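Local coordinates for protein amorpha-4,11-diene synthase (Artemisia annua, PDB 4GAX) that probably converts farnesyl diphosphate into a cyclic sesquiterpene, releasing diphosphate, as a plant terpene cyclase does, at residues A[279-288]-A[542-553]; A[452-460]-A[528-536]. One frame throughout, in Å; residues are numbered along the deposited sequence.

In the fold
Followed from the N terminus, the chain first lays down residues 279-288, which lead into helix 282-292. Helix 447-461 comes much later, and 68 residues beyond its segment helix 519-535 returns beside it, closing the loop of interaction 2. Interaction 1 then closes the wider loop back to 279-288, through the connection from Phe542 onward and through helix 547-557, so that interaction 2 is nested inside it. The contacts touch directly: Trp288 packs on Leu528, Phe531 and Leu535, and Leu552 on Val534. Helix 519-535 is thus shared ground, and together the two contacts tie four helices of the all-helical terpene synthase fold into one core.

Interaction 1: A[279-288]-A[542-553]; sequences RDRIVECYFW and FTAMGEEYKNLV
Phe542 and Phe287 carry most of this contact, each meeting the other segment through its ring. Glu284 CB lies over one face of the Phe542 ring in a CH-pi contact, 3.9 Å from the ring centroid, while the same ring receives the edge of Trp288 in an offset edge-to-face pair with planes at 84°. Phe287 turns its own edge to the face of Tyr549, centroids 5.3 Å apart, and its face takes Val553 CG2, which sits almost on the ring normal. With CG of Phe287 anti to the backbone N (chi1 -167°), the ring reaches far enough to meet Leu552 CB through its CZ, at 3.8 Å. Val283 CG1 and Val553 CG1 add a smaller apolar touch. The short helix axes of 282-288 and 547-553 cross at 74°.

The polar part gathers at the loop ends. Arg279 and Arg281 fall in the Arg-x-Arg pattern that in related sesquiterpene synthases is linked to diphosphate handling. The Arg279 guanidinium has Thr543 CG2 over one face, 3.7 Å from its CZ. Arg281, bent at chi2 and chi3, brings NH1 edge-on to within 2.3 Å of Phe542 O, a hydrogen bond too short to be trusted literally. Arg281 NE donates to Asp280 O at 3.0 Å from above the carbonyl plane, which helps fix the bent chain. Glu284 OE2 passes Met545 CE and takes its hydrogen bond from Trp37.

Residues 542-545, which are poorly ordered, match in position the mobile segment that in relatives closes over the active site. Behind the contact, Cys285 and Trp288 rest on Ile309 of helix 299-322, which also bears Asp317, in a long, weak ion pair with Arg279. Tyr549 and Leu552 lean on Val534 of helix 519-535.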
# COMPACT_ATOMS: atom_id res chain seq x y z
N ARG A 279 -2.89 -7.52 21.75
CA ARG A 279 -3.22 -6.10 21.60
C ARG A 279 -4.65 -5.86 21.15
O ARG A 279 -5.25 -6.70 20.47
CB ARG A 279 -2.29 -5.48 20.56
CG ARG A 279 -0.83 -5.87 20.72
CD ARG A 279 -0.03 -5.65 19.43
NE ARG A 279 1.35 -6.07 19.62
CZ ARG A 279 2.27 -6.09 18.66
NH1 ARG A 279 1.96 -5.70 17.43
NH2 ARG A 279 3.51 -6.49 18.95
N ASP A 280 -5.20 -4.71 21.52
CA ASP A 280 -6.51 -4.27 21.06
C ASP A 280 -6.30 -3.25 19.93
O ASP A 280 -6.23 -2.04 20.18
CB ASP A 280 -7.29 -3.65 22.22
CG ASP A 280 -8.73 -3.31 21.86
OD1 ASP A 280 -9.22 -3.80 20.82
OD2 ASP A 280 -9.38 -2.56 22.63
N ARG A 281 -6.20 -3.74 18.69
CA ARG A 281 -5.77 -2.91 17.56
C ARG A 281 -6.62 -3.06 16.30
O ARG A 281 -6.07 -3.05 15.18
CB ARG A 281 -4.31 -3.22 17.19
CG ARG A 281 -3.31 -2.86 18.29
CD ARG A 281 -3.28 -1.36 18.55
NE ARG A 281 -3.46 -1.03 19.96
CZ ARG A 281 -2.47 -0.94 20.84
NH1 ARG A 281 -1.22 -1.15 20.45
NH2 ARG A 281 -2.72 -0.63 22.10
N ILE A 282 -7.93 -3.16 16.44
CA ILE A 282 -8.75 -3.39 15.25
C ILE A 282 -8.67 -2.23 14.24
O ILE A 282 -8.69 -2.44 13.03
CB ILE A 282 -10.21 -3.77 15.58
CG1 ILE A 282 -10.85 -4.49 14.39
CG2 ILE A 282 -11.03 -2.56 15.98
CD1 ILE A 282 -10.08 -5.75 13.93
N VAL A 283 -8.55 -1.00 14.75
CA VAL A 283 -8.49 0.17 13.87
C VAL A 283 -7.23 0.09 13.02
O VAL A 283 -7.25 0.33 11.81
CB VAL A 283 -8.50 1.50 14.66
CG1 VAL A 283 -8.32 2.69 13.70
CG2 VAL A 283 -9.80 1.64 15.44
N GLU A 284 -6.15 -0.29 13.67
CA GLU A 284 -4.86 -0.49 13.02
C GLU A 284 -4.88 -1.61 11.97
O GLU A 284 -4.27 -1.47 10.90
CB GLU A 284 -3.78 -0.75 14.08
CG GLU A 284 -3.45 0.50 14.94
CD GLU A 284 -4.54 0.89 15.96
OE1 GLU A 284 -5.44 0.07 16.27
OE2 GLU A 284 -4.49 2.04 16.46
N CYS A 285 -5.58 -2.70 12.24
CA CYS A 285 -5.65 -3.78 11.25
C CYS A 285 -6.45 -3.31 10.04
O CYS A 285 -6.10 -3.60 8.90
CB CYS A 285 -6.30 -5.03 11.85
SG CYS A 285 -5.36 -5.76 13.23
N TYR A 286 -7.53 -2.59 10.31
CA TYR A 286 -8.35 -2.06 9.22
C TYR A 286 -7.57 -1.07 8.34
O TYR A 286 -7.68 -1.11 7.11
CB TYR A 286 -9.62 -1.38 9.77
CG TYR A 286 -10.43 -0.78 8.65
CD1 TYR A 286 -10.60 0.59 8.53
CD2 TYR A 286 -10.99 -1.60 7.68
CE1 TYR A 286 -11.34 1.13 7.46
CE2 TYR A 286 -11.71 -1.08 6.61
CZ TYR A 286 -11.88 0.29 6.51
OH TYR A 286 -12.59 0.80 5.44
N PHE A 287 -6.78 -0.20 8.96
CA PHE A 287 -6.03 0.82 8.22
C PHE A 287 -5.06 0.16 7.27
O PHE A 287 -4.88 0.58 6.13
CB PHE A 287 -5.30 1.78 9.18
CG PHE A 287 -4.78 3.03 8.51
CD1 PHE A 287 -5.67 4.01 8.06
CD2 PHE A 287 -3.42 3.23 8.32
CE1 PHE A 287 -5.20 5.16 7.42
CE2 PHE A 287 -2.94 4.39 7.70
CZ PHE A 287 -3.83 5.35 7.24
N TRP A 288 -4.44 -0.92 7.73
CA TRP A 288 -3.56 -1.71 6.89
C TRP A 288 -4.34 -2.35 5.73
O TRP A 288 -3.90 -2.31 4.56
CB TRP A 288 -2.90 -2.76 7.78
CG TRP A 288 -1.73 -3.48 7.22
CD1 TRP A 288 -1.40 -3.64 5.91
CD2 TRP A 288 -0.74 -4.18 7.98
NE1 TRP A 288 -0.25 -4.39 5.81
CE2 TRP A 288 0.17 -4.73 7.06
CE3 TRP A 288 -0.54 -4.39 9.35
CZ2 TRP A 288 1.29 -5.47 7.47
CZ3 TRP A 288 0.58 -5.13 9.75
CH2 TRP A 288 1.47 -5.67 8.81
N PHE A 542 2.26 -0.21 16.09
CA PHE A 542 1.19 -1.11 16.53
C PHE A 542 1.08 -1.27 18.05
O PHE A 542 0.04 -1.68 18.56
CB PHE A 542 1.31 -2.48 15.87
CG PHE A 542 0.33 -2.69 14.75
CD1 PHE A 542 -0.54 -3.77 14.76
CD2 PHE A 542 0.28 -1.80 13.69
CE1 PHE A 542 -1.44 -3.96 13.72
CE2 PHE A 542 -0.62 -1.98 12.65
CZ PHE A 542 -1.48 -3.07 12.67
N THR A 543 2.17 -0.97 18.76
CA THR A 543 2.15 -0.92 20.22
C THR A 543 2.21 0.55 20.61
O THR A 543 1.38 1.05 21.37
CB THR A 543 3.35 -1.66 20.83
OG1 THR A 543 4.52 -0.83 20.74
CG2 THR A 543 3.60 -2.96 20.08
N ALA A 544 3.23 1.23 20.09
CA ALA A 544 3.27 2.68 20.11
C ALA A 544 2.36 3.16 18.99
O ALA A 544 1.66 2.36 18.36
CB ALA A 544 4.68 3.18 19.89
N MET A 545 2.35 4.46 18.75
CA MET A 545 1.65 5.01 17.60
C MET A 545 2.11 6.44 17.36
O MET A 545 1.73 7.35 18.10
CB MET A 545 0.13 5.00 17.79
CG MET A 545 -0.62 5.55 16.59
SD MET A 545 -2.35 5.93 16.90
CE MET A 545 -3.11 4.89 15.66
N GLY A 546 2.94 6.62 16.34
CA GLY A 546 3.43 7.94 15.99
C GLY A 546 2.31 8.89 15.61
O GLY A 546 1.28 8.45 15.07
N GLU A 547 2.50 10.17 15.90
CA GLU A 547 1.53 11.20 15.53
C GLU A 547 1.29 11.18 14.02
O GLU A 547 0.18 11.43 13.55
CB GLU A 547 2.03 12.58 15.96
CG GLU A 547 1.05 13.73 15.70
CD GLU A 547 0.08 13.97 16.86
OE1 GLU A 547 -0.62 15.01 16.85
OE2 GLU A 547 0.01 13.11 17.77
N GLU A 548 2.35 10.88 13.27
CA GLU A 548 2.28 10.81 11.82
C GLU A 548 1.22 9.78 11.43
O GLU A 548 0.28 10.09 10.69
CB GLU A 548 3.65 10.45 11.24
CG GLU A 548 3.93 11.03 9.86
CD GLU A 548 5.42 11.01 9.50
OE1 GLU A 548 6.00 9.91 9.40
OE2 GLU A 548 6.00 12.10 9.31
N TYR A 549 1.35 8.57 11.96
CA TYR A 549 0.40 7.50 11.68
C TYR A 549 -1.00 7.85 12.19
O TYR A 549 -2.00 7.56 11.52
CB TYR A 549 0.90 6.19 12.32
CG TYR A 549 0.07 4.96 12.00
CD1 TYR A 549 0.48 4.05 11.03
CD2 TYR A 549 -1.12 4.70 12.68
CE1 TYR A 549 -0.28 2.92 10.73
CE2 TYR A 549 -1.88 3.58 12.40
CZ TYR A 549 -1.46 2.69 11.43
OH TYR A 549 -2.22 1.58 11.16
N LYS A 550 -1.07 8.46 13.37
CA LYS A 550 -2.37 8.77 13.96
C LYS A 550 -3.16 9.73 13.08
O LYS A 550 -4.36 9.56 12.88
CB LYS A 550 -2.22 9.36 15.36
CG LYS A 550 -3.53 9.36 16.14
CD LYS A 550 -3.67 10.59 17.03
CE LYS A 550 -2.57 10.66 18.08
NZ LYS A 550 -2.73 11.87 18.95
N ASN A 551 -2.49 10.75 12.56
CA ASN A 551 -3.22 11.74 11.77
C ASN A 551 -3.60 11.27 10.38
O ASN A 551 -4.57 11.76 9.81
CB ASN A 551 -2.49 13.08 11.74
CG ASN A 551 -2.73 13.89 13.00
OD1 ASN A 551 -3.66 14.70 13.08
ND2 ASN A 551 -1.90 13.65 14.02
N LEU A 552 -2.84 10.32 9.84
CA LEU A 552 -3.22 9.68 8.59
C LEU A 552 -4.55 8.98 8.77
O LEU A 552 -5.44 9.09 7.92
CB LEU A 552 -2.16 8.67 8.13
CG LEU A 552 -0.79 9.21 7.70
CD1 LEU A 552 0.13 8.07 7.32
CD2 LEU A 552 -0.90 10.20 6.55
N VAL A 553 -4.70 8.26 9.89
CA VAL A 553 -5.94 7.56 10.19
C VAL A 553 -7.10 8.55 10.29
O VAL A 553 -8.16 8.35 9.71
CB VAL A 553 -5.82 6.75 11.50
CG1 VAL A 553 -7.15 6.08 11.84
CG2 VAL A 553 -4.71 5.72 11.38

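Interaction 2: A[452-460]-A[528-536]; sequences KGILGRRLN and LVHFLDVLY
Tyr536 lies flat against Asn460: Asn460 CB sits over one face of the ring, 3.7 Å from its centroid, and the amide plane is turned only 17° from the ring plane. The opposite face is covered toward its rim by CB of the adjoining Leu535, so the ring is sandwiched. The first torsion of Tyr536 (chi1 -60°) sets CG opposite its own carbonyl carbon and swings the ring back toward helix 452-460, where CE1 comes 3.6 Å from Gly456 O and CB packs 3.9 Å from Leu459 CB. Trading this tyrosine for an alanine would probably strip the Gly456 carbonyl of the ring's cover and leave Asn460 CB without the face it lies on.

Toward the N-terminal end of both segments, Lys452 stretches out straight, its CG anti to the backbone N, and lays CG and CD along Val529 CG2, 3.7 Å from each. Only the last torsion bends, bringing NZ to a water to which it donates weakly, while that water donates to Leu528 O at 2.8 Å. Leu532 CD1 rests 3.7 Å from Lys452 O, with Lys452 CG and Gly456 CA a little farther off, the glycine contributing bare backbone to the meeting. The Leu459 and Leu532 side chains cross at about a right angle, CD1 of the first touching CB of the second at 4.0 Å. Leu455 CD2 meets the other branch of Val529, CG1.

The two helices run almost parallel, 7° apart with axes 9.6 Å from each other, and the pairs Lys452-Val529, Gly456-Leu532 and Asn460-Tyr536 mark successive turns. Asn460 and Asp461 begin a sequence resembling the family's second metal-binding motif. Trp504 and Ile507 of helix 489-513 cover Leu455 and Val529, while Leu528 leans on Trp288 of helix 282-292, and Val534 faces helix 547-557.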
# COMPACT_ATOMS: atom_id res chain seq x y z
N LYS A 452 9.64 -7.42 -1.01
CA LYS A 452 8.73 -6.88 -0.01
C LYS A 452 9.13 -7.34 1.39
O LYS A 452 9.27 -6.52 2.31
CB LYS A 452 7.30 -7.34 -0.31
CG LYS A 452 6.25 -6.83 0.68
CD LYS A 452 4.86 -7.35 0.31
CE LYS A 452 3.78 -6.85 1.27
NZ LYS A 452 4.13 -7.08 2.70
N GLY A 453 9.36 -8.64 1.54
CA GLY A 453 9.77 -9.20 2.82
C GLY A 453 11.07 -8.61 3.35
O GLY A 453 11.18 -8.28 4.54
N ILE A 454 12.07 -8.49 2.47
CA ILE A 454 13.36 -7.95 2.88
C ILE A 454 13.25 -6.46 3.23
O ILE A 454 13.80 -6.00 4.24
CB ILE A 454 14.41 -8.11 1.77
CG1 ILE A 454 14.69 -9.58 1.48
CG2 ILE A 454 15.72 -7.41 2.16
CD1 ILE A 454 15.71 -9.80 0.36
N LEU A 455 12.54 -5.71 2.39
CA LEU A 455 12.34 -4.28 2.62
C LEU A 455 11.64 -4.04 3.96
O LEU A 455 12.00 -3.13 4.70
CB LEU A 455 11.51 -3.68 1.49
CG LEU A 455 11.08 -2.21 1.62
CD1 LEU A 455 12.28 -1.29 1.74
CD2 LEU A 455 10.24 -1.81 0.42
N GLY A 456 10.63 -4.86 4.25
CA GLY A 456 9.89 -4.77 5.49
C GLY A 456 10.80 -4.96 6.69
O GLY A 456 10.66 -4.25 7.70
N ARG A 457 11.72 -5.91 6.59
CA ARG A 457 12.67 -6.16 7.65
C ARG A 457 13.63 -4.98 7.78
O ARG A 457 13.93 -4.55 8.89
CB ARG A 457 13.44 -7.46 7.38
CG ARG A 457 14.15 -8.04 8.59
CD ARG A 457 14.96 -9.29 8.21
NE ARG A 457 15.71 -9.08 6.98
CZ ARG A 457 16.82 -8.34 6.88
NH1 ARG A 457 17.30 -7.72 7.95
NH2 ARG A 457 17.43 -8.22 5.71
N ARG A 458 14.09 -4.44 6.65
CA ARG A 458 15.02 -3.31 6.68
C ARG A 458 14.36 -2.06 7.25
O ARG A 458 14.97 -1.34 8.04
CB ARG A 458 15.57 -2.99 5.28
CG ARG A 458 16.30 -4.14 4.59
CD ARG A 458 17.68 -4.38 5.17
NE ARG A 458 18.28 -5.61 4.65
CZ ARG A 458 19.52 -6.02 4.90
NH1 ARG A 458 20.32 -5.30 5.67
NH2 ARG A 458 19.96 -7.16 4.38
N LEU A 459 13.12 -1.81 6.85
CA LEU A 459 12.43 -0.60 7.31
C LEU A 459 12.16 -0.68 8.82
O LEU A 459 12.26 0.33 9.52
CB LEU A 459 11.13 -0.38 6.54
CG LEU A 459 11.34 0.11 5.10
CD1 LEU A 459 10.02 0.21 4.35
CD2 LEU A 459 12.07 1.46 5.09
N ASN A 460 11.85 -1.88 9.30
CA ASN A 460 11.61 -2.09 10.72
C ASN A 460 12.90 -2.03 11.54
O ASN A 460 12.88 -1.65 12.71
CB ASN A 460 10.86 -3.40 10.95
CG ASN A 460 10.35 -3.55 12.38
OD1 ASN A 460 10.31 -2.59 13.14
ND2 ASN A 460 9.94 -4.77 12.73
N LEU A 528 0.38 -2.55 -0.77
CA LEU A 528 0.84 -3.14 0.49
C LEU A 528 2.34 -2.94 0.69
O LEU A 528 2.80 -2.77 1.82
CB LEU A 528 0.48 -4.63 0.59
CG LEU A 528 -1.03 -4.87 0.80
CD1 LEU A 528 -1.35 -6.36 0.71
CD2 LEU A 528 -1.48 -4.32 2.15
N VAL A 529 3.12 -2.97 -0.39
CA VAL A 529 4.56 -2.69 -0.25
C VAL A 529 4.80 -1.23 0.13
O VAL A 529 5.60 -0.94 1.02
CB VAL A 529 5.33 -2.99 -1.58
CG1 VAL A 529 6.80 -2.58 -1.44
CG2 VAL A 529 5.24 -4.46 -1.93
N HIS A 530 4.11 -0.30 -0.52
CA HIS A 530 4.27 1.11 -0.18
C HIS A 530 3.76 1.41 1.23
O HIS A 530 4.30 2.29 1.93
CB HIS A 530 3.56 2.00 -1.21
CG HIS A 530 4.30 2.11 -2.50
ND1 HIS A 530 3.67 2.13 -3.73
CD2 HIS A 530 5.63 2.20 -2.76
CE1 HIS A 530 4.58 2.22 -4.69
NE2 HIS A 530 5.78 2.26 -4.12
N PHE A 531 2.76 0.67 1.67
CA PHE A 531 2.28 0.81 3.05
C PHE A 531 3.36 0.59 4.09
O PHE A 531 3.32 1.17 5.21
CB PHE A 531 1.09 -0.12 3.32
CG PHE A 531 0.58 -0.02 4.72
CD1 PHE A 531 -0.12 1.10 5.12
CD2 PHE A 531 0.82 -1.03 5.64
CE1 PHE A 531 -0.60 1.22 6.42
CE2 PHE A 531 0.35 -0.92 6.94
CZ PHE A 531 -0.37 0.20 7.33
N LEU A 532 4.35 -0.24 3.77
CA LEU A 532 5.41 -0.55 4.75
C LEU A 532 6.12 0.73 5.17
O LEU A 532 6.60 0.84 6.30
CB LEU A 532 6.43 -1.54 4.19
CG LEU A 532 5.95 -2.93 3.73
CD1 LEU A 532 7.03 -3.62 2.86
CD2 LEU A 532 5.60 -3.79 4.91
N ASP A 533 6.19 1.69 4.25
CA ASP A 533 6.83 2.97 4.54
C ASP A 533 6.05 3.74 5.61
O ASP A 533 6.64 4.49 6.38
CB ASP A 533 6.97 3.81 3.27
CG ASP A 533 8.16 4.75 3.31
OD1 ASP A 533 9.23 4.35 3.84
OD2 ASP A 533 8.03 5.89 2.82
N VAL A 534 4.73 3.54 5.64
CA VAL A 534 3.87 4.15 6.66
C VAL A 534 3.91 3.33 7.94
O VAL A 534 3.99 3.86 9.06
CB VAL A 534 2.41 4.22 6.17
CG1 VAL A 534 1.46 4.52 7.33
CG2 VAL A 534 2.28 5.27 5.06
N LEU A 535 3.85 2.02 7.78
CA LEU A 535 3.93 1.11 8.92
C LEU A 535 5.18 1.39 9.75
O LEU A 535 5.11 1.52 10.98
CB LEU A 535 3.96 -0.34 8.42
CG LEU A 535 3.15 -1.39 9.19
CD1 LEU A 535 3.84 -2.76 9.13
CD2 LEU A 535 2.88 -0.96 10.62
N TYR A 536 6.32 1.51 9.08
CA TYR A 536 7.58 1.65 9.79
C TYR A 536 8.19 3.05 9.69
O TYR A 536 9.40 3.20 9.60
CB TYR A 536 8.58 0.60 9.29
CG TYR A 536 8.09 -0.82 9.49
CD1 TYR A 536 7.85 -1.65 8.40
CD2 TYR A 536 7.87 -1.33 10.77
CE1 TYR A 536 7.40 -2.95 8.58
CE2 TYR A 536 7.41 -2.62 10.95
CZ TYR A 536 7.18 -3.43 9.85
OH TYR A 536 6.73 -4.72 10.02
O HOH W 1 2.10 -4.64 3.85